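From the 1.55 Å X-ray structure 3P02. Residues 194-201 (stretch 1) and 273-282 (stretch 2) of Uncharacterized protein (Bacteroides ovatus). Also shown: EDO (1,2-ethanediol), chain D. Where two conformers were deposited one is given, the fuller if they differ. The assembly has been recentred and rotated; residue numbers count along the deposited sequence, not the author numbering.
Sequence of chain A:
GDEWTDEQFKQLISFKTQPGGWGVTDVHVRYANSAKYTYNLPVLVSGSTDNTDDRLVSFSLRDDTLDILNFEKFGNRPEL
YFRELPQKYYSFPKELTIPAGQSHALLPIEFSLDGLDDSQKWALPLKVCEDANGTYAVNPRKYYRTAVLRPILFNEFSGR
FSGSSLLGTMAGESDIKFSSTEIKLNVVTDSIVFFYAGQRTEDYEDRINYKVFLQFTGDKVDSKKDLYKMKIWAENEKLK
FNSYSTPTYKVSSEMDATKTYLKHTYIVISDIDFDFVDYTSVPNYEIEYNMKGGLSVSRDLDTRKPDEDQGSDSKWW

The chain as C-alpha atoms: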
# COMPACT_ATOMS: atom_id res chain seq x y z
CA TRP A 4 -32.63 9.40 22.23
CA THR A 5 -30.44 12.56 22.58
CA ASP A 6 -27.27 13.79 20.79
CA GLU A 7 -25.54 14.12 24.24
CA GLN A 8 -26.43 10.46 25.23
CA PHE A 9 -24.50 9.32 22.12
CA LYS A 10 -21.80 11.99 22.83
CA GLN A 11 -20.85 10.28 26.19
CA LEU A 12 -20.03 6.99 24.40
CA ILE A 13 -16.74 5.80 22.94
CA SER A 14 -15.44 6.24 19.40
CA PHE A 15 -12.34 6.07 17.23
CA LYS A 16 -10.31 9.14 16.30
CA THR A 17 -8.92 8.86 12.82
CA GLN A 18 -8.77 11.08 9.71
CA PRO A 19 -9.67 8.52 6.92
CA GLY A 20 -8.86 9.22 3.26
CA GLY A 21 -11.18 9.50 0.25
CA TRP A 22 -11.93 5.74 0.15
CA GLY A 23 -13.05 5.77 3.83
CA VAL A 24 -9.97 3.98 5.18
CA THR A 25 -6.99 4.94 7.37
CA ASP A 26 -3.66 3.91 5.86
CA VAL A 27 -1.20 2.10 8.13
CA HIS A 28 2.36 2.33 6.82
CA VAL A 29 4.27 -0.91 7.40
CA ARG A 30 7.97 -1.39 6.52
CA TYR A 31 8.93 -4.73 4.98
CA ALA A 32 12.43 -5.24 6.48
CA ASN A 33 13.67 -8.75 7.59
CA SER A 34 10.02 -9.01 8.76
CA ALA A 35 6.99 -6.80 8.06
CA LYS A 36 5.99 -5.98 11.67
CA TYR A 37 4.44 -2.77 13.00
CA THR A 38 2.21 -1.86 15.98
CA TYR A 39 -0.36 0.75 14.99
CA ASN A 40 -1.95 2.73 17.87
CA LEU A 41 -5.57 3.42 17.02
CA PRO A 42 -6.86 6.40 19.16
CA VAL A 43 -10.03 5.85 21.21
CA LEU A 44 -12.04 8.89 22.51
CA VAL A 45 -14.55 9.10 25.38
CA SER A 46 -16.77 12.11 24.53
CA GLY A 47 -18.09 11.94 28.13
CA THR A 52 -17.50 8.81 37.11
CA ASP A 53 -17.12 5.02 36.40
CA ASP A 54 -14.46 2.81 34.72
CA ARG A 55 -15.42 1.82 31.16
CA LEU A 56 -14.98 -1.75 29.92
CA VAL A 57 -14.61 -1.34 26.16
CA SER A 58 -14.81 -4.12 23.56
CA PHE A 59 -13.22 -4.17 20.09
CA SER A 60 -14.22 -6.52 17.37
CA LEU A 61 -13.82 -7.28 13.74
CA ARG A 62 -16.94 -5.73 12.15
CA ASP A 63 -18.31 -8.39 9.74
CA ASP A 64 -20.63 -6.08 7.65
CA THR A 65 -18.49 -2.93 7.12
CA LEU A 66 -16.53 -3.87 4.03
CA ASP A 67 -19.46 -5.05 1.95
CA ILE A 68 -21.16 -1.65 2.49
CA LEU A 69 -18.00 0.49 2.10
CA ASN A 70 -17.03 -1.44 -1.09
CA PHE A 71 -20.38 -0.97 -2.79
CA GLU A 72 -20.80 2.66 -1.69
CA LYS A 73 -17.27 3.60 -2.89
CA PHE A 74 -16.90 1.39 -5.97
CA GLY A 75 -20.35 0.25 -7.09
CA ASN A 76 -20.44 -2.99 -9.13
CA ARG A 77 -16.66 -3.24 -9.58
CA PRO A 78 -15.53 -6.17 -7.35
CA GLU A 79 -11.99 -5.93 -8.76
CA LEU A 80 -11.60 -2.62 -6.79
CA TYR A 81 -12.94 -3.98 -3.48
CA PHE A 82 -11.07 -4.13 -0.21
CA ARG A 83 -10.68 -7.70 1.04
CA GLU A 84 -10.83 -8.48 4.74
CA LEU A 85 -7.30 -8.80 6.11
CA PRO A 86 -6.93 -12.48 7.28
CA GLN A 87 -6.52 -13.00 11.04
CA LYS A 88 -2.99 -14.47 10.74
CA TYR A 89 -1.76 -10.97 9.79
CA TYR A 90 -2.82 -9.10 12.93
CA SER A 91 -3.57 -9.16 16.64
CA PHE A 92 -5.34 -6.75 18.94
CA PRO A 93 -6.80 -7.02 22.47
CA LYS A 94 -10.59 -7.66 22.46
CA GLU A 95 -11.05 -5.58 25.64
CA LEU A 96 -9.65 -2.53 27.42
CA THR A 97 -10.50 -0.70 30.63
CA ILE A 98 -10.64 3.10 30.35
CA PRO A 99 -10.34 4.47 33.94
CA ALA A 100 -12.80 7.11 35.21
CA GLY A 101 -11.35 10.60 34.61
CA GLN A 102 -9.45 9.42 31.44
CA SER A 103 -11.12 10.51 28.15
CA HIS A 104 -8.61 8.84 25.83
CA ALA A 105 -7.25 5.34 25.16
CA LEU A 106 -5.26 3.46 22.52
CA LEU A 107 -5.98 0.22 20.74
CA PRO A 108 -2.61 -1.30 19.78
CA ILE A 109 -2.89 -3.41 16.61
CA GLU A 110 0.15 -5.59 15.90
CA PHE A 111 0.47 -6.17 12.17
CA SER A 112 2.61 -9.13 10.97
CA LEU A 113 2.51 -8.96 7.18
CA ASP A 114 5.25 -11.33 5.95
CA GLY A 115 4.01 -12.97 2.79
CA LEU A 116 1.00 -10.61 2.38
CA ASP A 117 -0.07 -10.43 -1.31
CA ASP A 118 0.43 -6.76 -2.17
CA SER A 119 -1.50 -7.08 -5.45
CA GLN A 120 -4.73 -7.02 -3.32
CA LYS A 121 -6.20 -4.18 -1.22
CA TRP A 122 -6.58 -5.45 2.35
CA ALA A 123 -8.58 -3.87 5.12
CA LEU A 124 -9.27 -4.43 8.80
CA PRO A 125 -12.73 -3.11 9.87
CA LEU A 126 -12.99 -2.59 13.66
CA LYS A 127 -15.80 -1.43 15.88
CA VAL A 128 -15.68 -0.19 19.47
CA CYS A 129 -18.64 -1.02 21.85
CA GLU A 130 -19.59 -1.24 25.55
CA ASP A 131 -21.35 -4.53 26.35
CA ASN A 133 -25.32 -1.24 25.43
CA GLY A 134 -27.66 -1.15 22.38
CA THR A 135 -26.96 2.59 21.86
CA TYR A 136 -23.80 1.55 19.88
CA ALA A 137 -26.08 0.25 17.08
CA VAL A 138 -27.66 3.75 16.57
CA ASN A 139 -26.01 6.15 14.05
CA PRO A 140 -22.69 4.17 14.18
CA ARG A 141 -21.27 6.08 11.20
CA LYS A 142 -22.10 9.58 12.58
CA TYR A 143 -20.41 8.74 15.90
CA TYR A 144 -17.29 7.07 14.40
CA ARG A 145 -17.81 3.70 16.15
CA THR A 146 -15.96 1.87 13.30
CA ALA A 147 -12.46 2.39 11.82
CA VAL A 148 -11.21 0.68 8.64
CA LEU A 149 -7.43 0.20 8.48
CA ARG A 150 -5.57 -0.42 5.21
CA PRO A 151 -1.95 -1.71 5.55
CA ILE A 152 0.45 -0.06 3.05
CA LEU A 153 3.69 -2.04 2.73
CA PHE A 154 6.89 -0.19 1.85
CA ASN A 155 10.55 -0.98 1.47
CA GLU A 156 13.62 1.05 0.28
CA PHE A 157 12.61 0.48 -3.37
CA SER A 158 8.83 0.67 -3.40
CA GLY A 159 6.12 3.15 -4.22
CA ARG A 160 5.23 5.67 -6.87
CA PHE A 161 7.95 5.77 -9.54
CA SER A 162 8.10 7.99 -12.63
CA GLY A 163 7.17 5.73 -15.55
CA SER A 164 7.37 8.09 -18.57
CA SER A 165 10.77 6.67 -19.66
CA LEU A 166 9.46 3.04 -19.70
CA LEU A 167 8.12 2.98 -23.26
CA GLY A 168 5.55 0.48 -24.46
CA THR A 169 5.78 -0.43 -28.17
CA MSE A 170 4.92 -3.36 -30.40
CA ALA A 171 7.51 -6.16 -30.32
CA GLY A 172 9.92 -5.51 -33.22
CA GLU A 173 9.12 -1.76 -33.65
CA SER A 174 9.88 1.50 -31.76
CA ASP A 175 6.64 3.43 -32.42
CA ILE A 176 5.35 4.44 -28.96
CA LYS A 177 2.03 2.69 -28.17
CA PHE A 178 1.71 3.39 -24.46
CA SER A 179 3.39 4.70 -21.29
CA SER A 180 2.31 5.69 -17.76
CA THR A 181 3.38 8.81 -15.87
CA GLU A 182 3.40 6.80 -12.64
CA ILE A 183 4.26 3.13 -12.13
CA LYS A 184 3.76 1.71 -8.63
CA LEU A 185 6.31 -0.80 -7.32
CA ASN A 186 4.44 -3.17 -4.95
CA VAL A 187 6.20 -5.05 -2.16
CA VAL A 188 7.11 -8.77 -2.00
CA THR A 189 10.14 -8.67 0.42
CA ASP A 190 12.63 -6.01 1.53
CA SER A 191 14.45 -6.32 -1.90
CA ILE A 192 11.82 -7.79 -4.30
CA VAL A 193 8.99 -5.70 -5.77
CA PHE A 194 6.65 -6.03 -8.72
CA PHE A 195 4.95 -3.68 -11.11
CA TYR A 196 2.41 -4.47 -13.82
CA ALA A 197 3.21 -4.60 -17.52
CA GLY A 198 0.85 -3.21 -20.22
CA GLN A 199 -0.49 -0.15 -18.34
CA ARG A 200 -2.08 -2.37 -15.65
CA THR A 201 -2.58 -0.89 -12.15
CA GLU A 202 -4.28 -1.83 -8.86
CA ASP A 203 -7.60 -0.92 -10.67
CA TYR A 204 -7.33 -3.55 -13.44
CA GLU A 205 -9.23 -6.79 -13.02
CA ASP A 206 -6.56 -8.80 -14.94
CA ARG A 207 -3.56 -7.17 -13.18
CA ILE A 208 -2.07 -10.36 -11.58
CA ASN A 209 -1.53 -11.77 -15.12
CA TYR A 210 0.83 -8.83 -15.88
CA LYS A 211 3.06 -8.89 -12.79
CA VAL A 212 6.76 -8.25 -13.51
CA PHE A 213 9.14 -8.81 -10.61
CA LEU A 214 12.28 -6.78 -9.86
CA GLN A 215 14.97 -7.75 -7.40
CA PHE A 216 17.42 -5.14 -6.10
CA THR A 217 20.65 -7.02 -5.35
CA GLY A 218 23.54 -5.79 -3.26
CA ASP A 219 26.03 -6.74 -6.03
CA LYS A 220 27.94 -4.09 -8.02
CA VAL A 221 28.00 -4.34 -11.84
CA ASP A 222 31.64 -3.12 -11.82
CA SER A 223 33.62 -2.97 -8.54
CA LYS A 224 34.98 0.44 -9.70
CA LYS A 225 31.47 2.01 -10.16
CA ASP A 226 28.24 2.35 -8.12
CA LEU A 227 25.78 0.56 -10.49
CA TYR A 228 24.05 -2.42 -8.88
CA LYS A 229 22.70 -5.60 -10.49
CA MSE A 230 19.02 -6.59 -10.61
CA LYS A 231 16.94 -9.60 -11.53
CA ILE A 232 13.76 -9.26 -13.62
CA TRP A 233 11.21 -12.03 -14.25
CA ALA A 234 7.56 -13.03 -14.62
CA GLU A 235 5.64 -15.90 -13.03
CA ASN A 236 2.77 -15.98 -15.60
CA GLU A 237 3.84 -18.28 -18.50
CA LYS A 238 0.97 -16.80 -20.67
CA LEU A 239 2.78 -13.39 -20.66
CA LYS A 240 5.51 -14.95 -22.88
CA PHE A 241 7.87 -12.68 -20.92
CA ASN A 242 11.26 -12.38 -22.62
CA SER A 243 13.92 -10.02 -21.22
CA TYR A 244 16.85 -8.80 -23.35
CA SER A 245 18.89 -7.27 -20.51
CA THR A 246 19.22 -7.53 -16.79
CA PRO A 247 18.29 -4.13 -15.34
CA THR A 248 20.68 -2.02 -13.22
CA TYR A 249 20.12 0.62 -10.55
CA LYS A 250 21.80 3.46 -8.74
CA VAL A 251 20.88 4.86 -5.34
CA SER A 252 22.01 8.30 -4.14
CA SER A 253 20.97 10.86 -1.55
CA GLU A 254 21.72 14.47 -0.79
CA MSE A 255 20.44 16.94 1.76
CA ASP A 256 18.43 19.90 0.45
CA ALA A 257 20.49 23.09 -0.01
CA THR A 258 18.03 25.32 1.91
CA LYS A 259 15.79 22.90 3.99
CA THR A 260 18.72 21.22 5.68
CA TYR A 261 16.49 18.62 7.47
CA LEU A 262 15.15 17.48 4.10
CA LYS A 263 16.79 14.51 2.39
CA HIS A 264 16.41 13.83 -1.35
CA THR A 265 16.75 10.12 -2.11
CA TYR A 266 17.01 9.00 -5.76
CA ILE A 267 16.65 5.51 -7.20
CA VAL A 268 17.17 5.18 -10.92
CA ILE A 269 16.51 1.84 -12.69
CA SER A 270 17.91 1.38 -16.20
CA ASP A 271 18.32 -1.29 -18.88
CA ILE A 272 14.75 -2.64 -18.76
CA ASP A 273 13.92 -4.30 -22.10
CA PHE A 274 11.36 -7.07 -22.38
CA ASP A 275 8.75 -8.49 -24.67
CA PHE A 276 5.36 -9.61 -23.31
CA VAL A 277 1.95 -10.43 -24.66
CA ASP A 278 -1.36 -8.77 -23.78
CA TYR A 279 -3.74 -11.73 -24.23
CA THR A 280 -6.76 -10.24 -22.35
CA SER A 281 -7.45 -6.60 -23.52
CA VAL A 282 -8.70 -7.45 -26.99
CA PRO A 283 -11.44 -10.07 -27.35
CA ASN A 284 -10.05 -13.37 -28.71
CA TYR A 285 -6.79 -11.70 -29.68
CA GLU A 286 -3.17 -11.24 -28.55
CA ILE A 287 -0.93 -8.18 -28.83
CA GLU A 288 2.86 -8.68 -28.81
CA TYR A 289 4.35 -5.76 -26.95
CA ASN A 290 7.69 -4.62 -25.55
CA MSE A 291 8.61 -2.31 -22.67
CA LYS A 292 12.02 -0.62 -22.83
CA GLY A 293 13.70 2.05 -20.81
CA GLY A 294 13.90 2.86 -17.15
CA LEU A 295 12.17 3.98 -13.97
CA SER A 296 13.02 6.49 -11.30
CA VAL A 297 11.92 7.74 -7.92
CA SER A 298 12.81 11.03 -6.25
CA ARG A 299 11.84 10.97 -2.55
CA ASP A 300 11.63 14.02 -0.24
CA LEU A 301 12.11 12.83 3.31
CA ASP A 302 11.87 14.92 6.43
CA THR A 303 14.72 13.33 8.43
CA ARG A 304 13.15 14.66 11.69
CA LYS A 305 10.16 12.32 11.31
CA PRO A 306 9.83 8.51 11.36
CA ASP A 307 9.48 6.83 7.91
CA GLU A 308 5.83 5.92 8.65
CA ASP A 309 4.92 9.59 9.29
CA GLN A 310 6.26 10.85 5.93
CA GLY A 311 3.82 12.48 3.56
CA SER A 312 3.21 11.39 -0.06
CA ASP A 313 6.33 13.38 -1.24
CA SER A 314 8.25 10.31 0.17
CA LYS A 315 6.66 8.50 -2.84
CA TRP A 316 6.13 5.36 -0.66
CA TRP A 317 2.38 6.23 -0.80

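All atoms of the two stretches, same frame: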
# COMPACT_ATOMS: atom_id res chain seq x y z
N PHE A 194 7.20 -5.75 -7.40
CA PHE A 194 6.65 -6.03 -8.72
C PHE A 194 5.89 -4.82 -9.20
O PHE A 194 5.40 -4.03 -8.40
CB PHE A 194 5.75 -7.26 -8.77
CG PHE A 194 4.49 -7.17 -7.95
CD1 PHE A 194 3.33 -6.61 -8.48
CD2 PHE A 194 4.46 -7.68 -6.65
CE1 PHE A 194 2.15 -6.57 -7.72
CE2 PHE A 194 3.29 -7.61 -5.88
CZ PHE A 194 2.14 -7.06 -6.42
N PHE A 195 5.80 -4.68 -10.50
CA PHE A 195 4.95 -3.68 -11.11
C PHE A 195 4.13 -4.46 -12.13
O PHE A 195 4.38 -5.65 -12.34
CB PHE A 195 5.75 -2.52 -11.73
CG PHE A 195 6.60 -2.89 -12.93
CD1 PHE A 195 7.87 -3.46 -12.76
CD2 PHE A 195 6.13 -2.69 -14.22
CE1 PHE A 195 8.64 -3.85 -13.87
CE2 PHE A 195 6.92 -3.05 -15.34
CZ PHE A 195 8.16 -3.62 -15.14
N TYR A 196 3.19 -3.79 -12.79
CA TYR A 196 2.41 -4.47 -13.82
C TYR A 196 2.79 -3.99 -15.22
O TYR A 196 2.86 -2.79 -15.46
CB TYR A 196 0.89 -4.21 -13.63
CG TYR A 196 0.36 -4.60 -12.27
CD1 TYR A 196 0.30 -5.93 -11.87
CD2 TYR A 196 -0.09 -3.62 -11.37
CE1 TYR A 196 -0.19 -6.29 -10.61
CE2 TYR A 196 -0.62 -3.97 -10.13
CZ TYR A 196 -0.67 -5.30 -9.75
OH TYR A 196 -1.18 -5.61 -8.52
N ALA A 197 2.97 -4.93 -16.14
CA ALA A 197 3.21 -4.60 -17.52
C ALA A 197 1.89 -4.13 -18.20
O ALA A 197 0.79 -4.35 -17.66
CB ALA A 197 3.75 -5.83 -18.26
N GLY A 198 2.02 -3.55 -19.40
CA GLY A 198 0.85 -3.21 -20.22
C GLY A 198 -0.17 -2.25 -19.66
O GLY A 198 -1.38 -2.41 -19.91
N GLN A 199 0.31 -1.23 -18.93
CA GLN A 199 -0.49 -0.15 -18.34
C GLN A 199 -1.42 -0.63 -17.22
O GLN A 199 -2.24 0.15 -16.73
CB GLN A 199 -1.29 0.63 -19.40
CG GLN A 199 -0.43 1.58 -20.17
CD GLN A 199 -1.25 2.59 -20.92
OE1 GLN A 199 -2.14 2.23 -21.69
NE2 GLN A 199 -0.93 3.86 -20.74
N ARG A 200 -1.25 -1.88 -16.75
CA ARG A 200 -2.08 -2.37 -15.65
C ARG A 200 -1.74 -1.62 -14.35
O ARG A 200 -0.62 -1.13 -14.14
CB ARG A 200 -1.94 -3.90 -15.47
CG ARG A 200 -2.96 -4.75 -16.26
CD ARG A 200 -2.92 -4.48 -17.76
NE ARG A 200 -3.79 -5.40 -18.48
CZ ARG A 200 -3.75 -5.58 -19.79
NH1 ARG A 200 -2.94 -4.85 -20.56
NH2 ARG A 200 -4.55 -6.47 -20.37
N THR A 201 -2.73 -1.53 -13.46
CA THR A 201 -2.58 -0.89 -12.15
C THR A 201 -3.39 -1.71 -11.17
O THR A 201 -4.11 -2.64 -11.58
CB THR A 201 -3.09 0.59 -12.16
OG1 THR A 201 -4.52 0.55 -12.25
CG2 THR A 201 -2.52 1.46 -13.32
N ASP A 273 14.25 -4.04 -20.69
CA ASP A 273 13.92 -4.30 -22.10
C ASP A 273 13.32 -5.68 -22.18
O ASP A 273 14.04 -6.68 -22.08
CB ASP A 273 15.16 -4.18 -23.01
CG ASP A 273 14.88 -4.26 -24.51
OD1 ASP A 273 13.77 -4.72 -24.88
OD2 ASP A 273 15.76 -3.87 -25.29
N PHE A 274 11.98 -5.75 -22.29
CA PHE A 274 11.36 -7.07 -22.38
C PHE A 274 10.15 -7.08 -23.26
O PHE A 274 9.34 -6.14 -23.25
CB PHE A 274 10.98 -7.63 -20.99
CG PHE A 274 9.96 -6.80 -20.22
CD1 PHE A 274 8.58 -7.02 -20.39
CD2 PHE A 274 10.35 -5.80 -19.35
CE1 PHE A 274 7.63 -6.27 -19.68
CE2 PHE A 274 9.40 -5.07 -18.62
CZ PHE A 274 8.04 -5.30 -18.81
N ASP A 275 9.97 -8.22 -23.94
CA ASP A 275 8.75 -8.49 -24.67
C ASP A 275 7.74 -9.15 -23.74
O ASP A 275 8.12 -9.89 -22.83
CB ASP A 275 9.00 -9.43 -25.87
CG ASP A 275 9.77 -8.84 -27.02
OD1 ASP A 275 9.85 -7.58 -27.13
OD2 ASP A 275 10.23 -9.63 -27.88
N PHE A 276 6.45 -8.93 -24.01
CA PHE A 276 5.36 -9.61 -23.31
C PHE A 276 4.16 -9.55 -24.19
O PHE A 276 4.10 -8.73 -25.11
CB PHE A 276 5.08 -9.01 -21.92
CG PHE A 276 4.31 -7.73 -21.99
CD1 PHE A 276 4.96 -6.52 -22.25
CD2 PHE A 276 2.92 -7.72 -21.82
CE1 PHE A 276 4.22 -5.34 -22.38
CE2 PHE A 276 2.18 -6.55 -21.97
CZ PHE A 276 2.84 -5.36 -22.23
N VAL A 277 3.17 -10.38 -23.88
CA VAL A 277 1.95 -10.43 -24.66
C VAL A 277 0.76 -9.97 -23.81
O VAL A 277 0.64 -10.41 -22.65
CB VAL A 277 1.75 -11.89 -25.17
CG1 VAL A 277 0.40 -12.07 -25.86
CG2 VAL A 277 2.89 -12.32 -26.09
N ASP A 278 -0.11 -9.16 -24.39
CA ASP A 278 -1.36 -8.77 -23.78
C ASP A 278 -2.39 -9.71 -24.41
O ASP A 278 -2.73 -9.56 -25.59
CB ASP A 278 -1.68 -7.30 -24.04
CG ASP A 278 -3.04 -6.87 -23.51
OD1 ASP A 278 -3.91 -7.76 -23.27
OD2 ASP A 278 -3.24 -5.65 -23.34
N TYR A 279 -2.82 -10.74 -23.67
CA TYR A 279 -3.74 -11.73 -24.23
C TYR A 279 -5.16 -11.56 -23.66
O TYR A 279 -5.99 -12.46 -23.80
CB TYR A 279 -3.18 -13.16 -23.95
CG TYR A 279 -3.06 -13.49 -22.47
CD1 TYR A 279 -1.96 -13.08 -21.73
CD2 TYR A 279 -4.04 -14.26 -21.83
CE1 TYR A 279 -1.87 -13.35 -20.37
CE2 TYR A 279 -3.94 -14.58 -20.48
CZ TYR A 279 -2.84 -14.13 -19.75
OH TYR A 279 -2.74 -14.42 -18.41
N THR A 280 -5.45 -10.40 -22.99
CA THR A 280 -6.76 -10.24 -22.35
C THR A 280 -7.48 -8.94 -22.71
O THR A 280 -8.70 -8.89 -22.52
CB THR A 280 -6.63 -10.34 -20.81
OG1 THR A 280 -5.65 -9.39 -20.37
CG2 THR A 280 -6.20 -11.74 -20.33
N SER A 281 -6.78 -7.89 -23.19
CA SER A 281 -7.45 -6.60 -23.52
C SER A 281 -8.40 -6.70 -24.69
O SER A 281 -9.46 -6.04 -24.69
CB SER A 281 -6.43 -5.53 -23.90
OG SER A 281 -5.70 -5.12 -22.76
N VAL A 282 -7.96 -7.40 -25.75
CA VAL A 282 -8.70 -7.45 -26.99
C VAL A 282 -9.39 -8.79 -27.08
O VAL A 282 -8.72 -9.82 -27.07
CB VAL A 282 -7.83 -7.17 -28.26
CG1 VAL A 282 -8.67 -7.23 -29.54
CG2 VAL A 282 -7.10 -5.83 -28.16
C1 EDO D . -2.79 -1.89 -22.93
O1 EDO D . -3.18 -1.71 -21.56
C2 EDO D . -1.71 -0.88 -23.31
O2 EDO D . -2.31 0.40 -23.57

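The two stretches lie far apart in sequence and meet mainly through side chains, with the backbone of G198 also against the F276 ring; no backbone hydrogen bond joins them. Their CA atoms stay well separated, 8.0 Å from A197 CA to F276 CA and 7.0 Å from G198 CA to D278 CA, and the gap is filled largely by side chains. The contact is modest, burying 304 Å² summed over both sides.

On stretch 2 the alternation of the strand sets the relief: F274, F276 and D278 direct their CA-to-CB bonds toward stretch 1, while D273, D275 and V277 are out of its reach. Stretch 1 opens on the last residues, F194 to Y196, of a strand that starts earlier in the chain, and then folds into a type I' turn from A197 to R200, closed by a weak backbone bond from R200 N to A197 O (3.3 Å).

The apolar part is built around a small bump, the methyl of A197. It sits squarely over one face of the F276 ring: A197 CB lies 3.9 Å from the centroid of the F276 ring and only 3° off the normal, a CH-pi geometry. The same methyl meets the F274 ring at its edge, with A197 CB 4.2 Å from F274 CE1, so it occupies the corner between one ring's face and another's edge. Farther along, F195 CZ comes within 4.0 Å of F274 CE2. The CA-to-CB bond of F195 points sideways, but the end of its ring comes nearer, so that F274 CE2 lies near the plane of the F195 ring at its edge.

G198 lets F276 come close to the turn. F276 CZ is 3.5 Å from G198 N, and an ideal CB on G198 would stand 3.2 Å from F276 CE2 and 3.1 Å from R200 NH1. The space is therefore already taken by the ring and the guanidinium, and the positive phi of 60° favours glycine independently.

The polar part is the reach of R200 toward D278. R200 NH1 donates to D278 OD2 at 2.9 Å and 164°, forming a salt bridge, while R200 NH2 makes a weak bond to D278 OD1 at 3.2 Å. Charge attraction thus acts through a two-pronged contact, with OD2 near the guanidinium plane. Both partners are braced: R200 NH1 also donates to G198 O (3.0 Å), and D278 OD1 accepts from T280 N (3.1 Å) and S281 N (2.9 Å), while S281 OG donates to D278 OD2 (2.6 Å). The bend after D278 also brings T280 OG1 to 3.1 Å and S281 OG to 3.0 Å from R200 NH2.

Ethanediol, probably from the crystallisation liquor, borders the turn, its O1 donating to G198 O (2.5 Å) and its O2 to Q199 OE1 (2.6 Å).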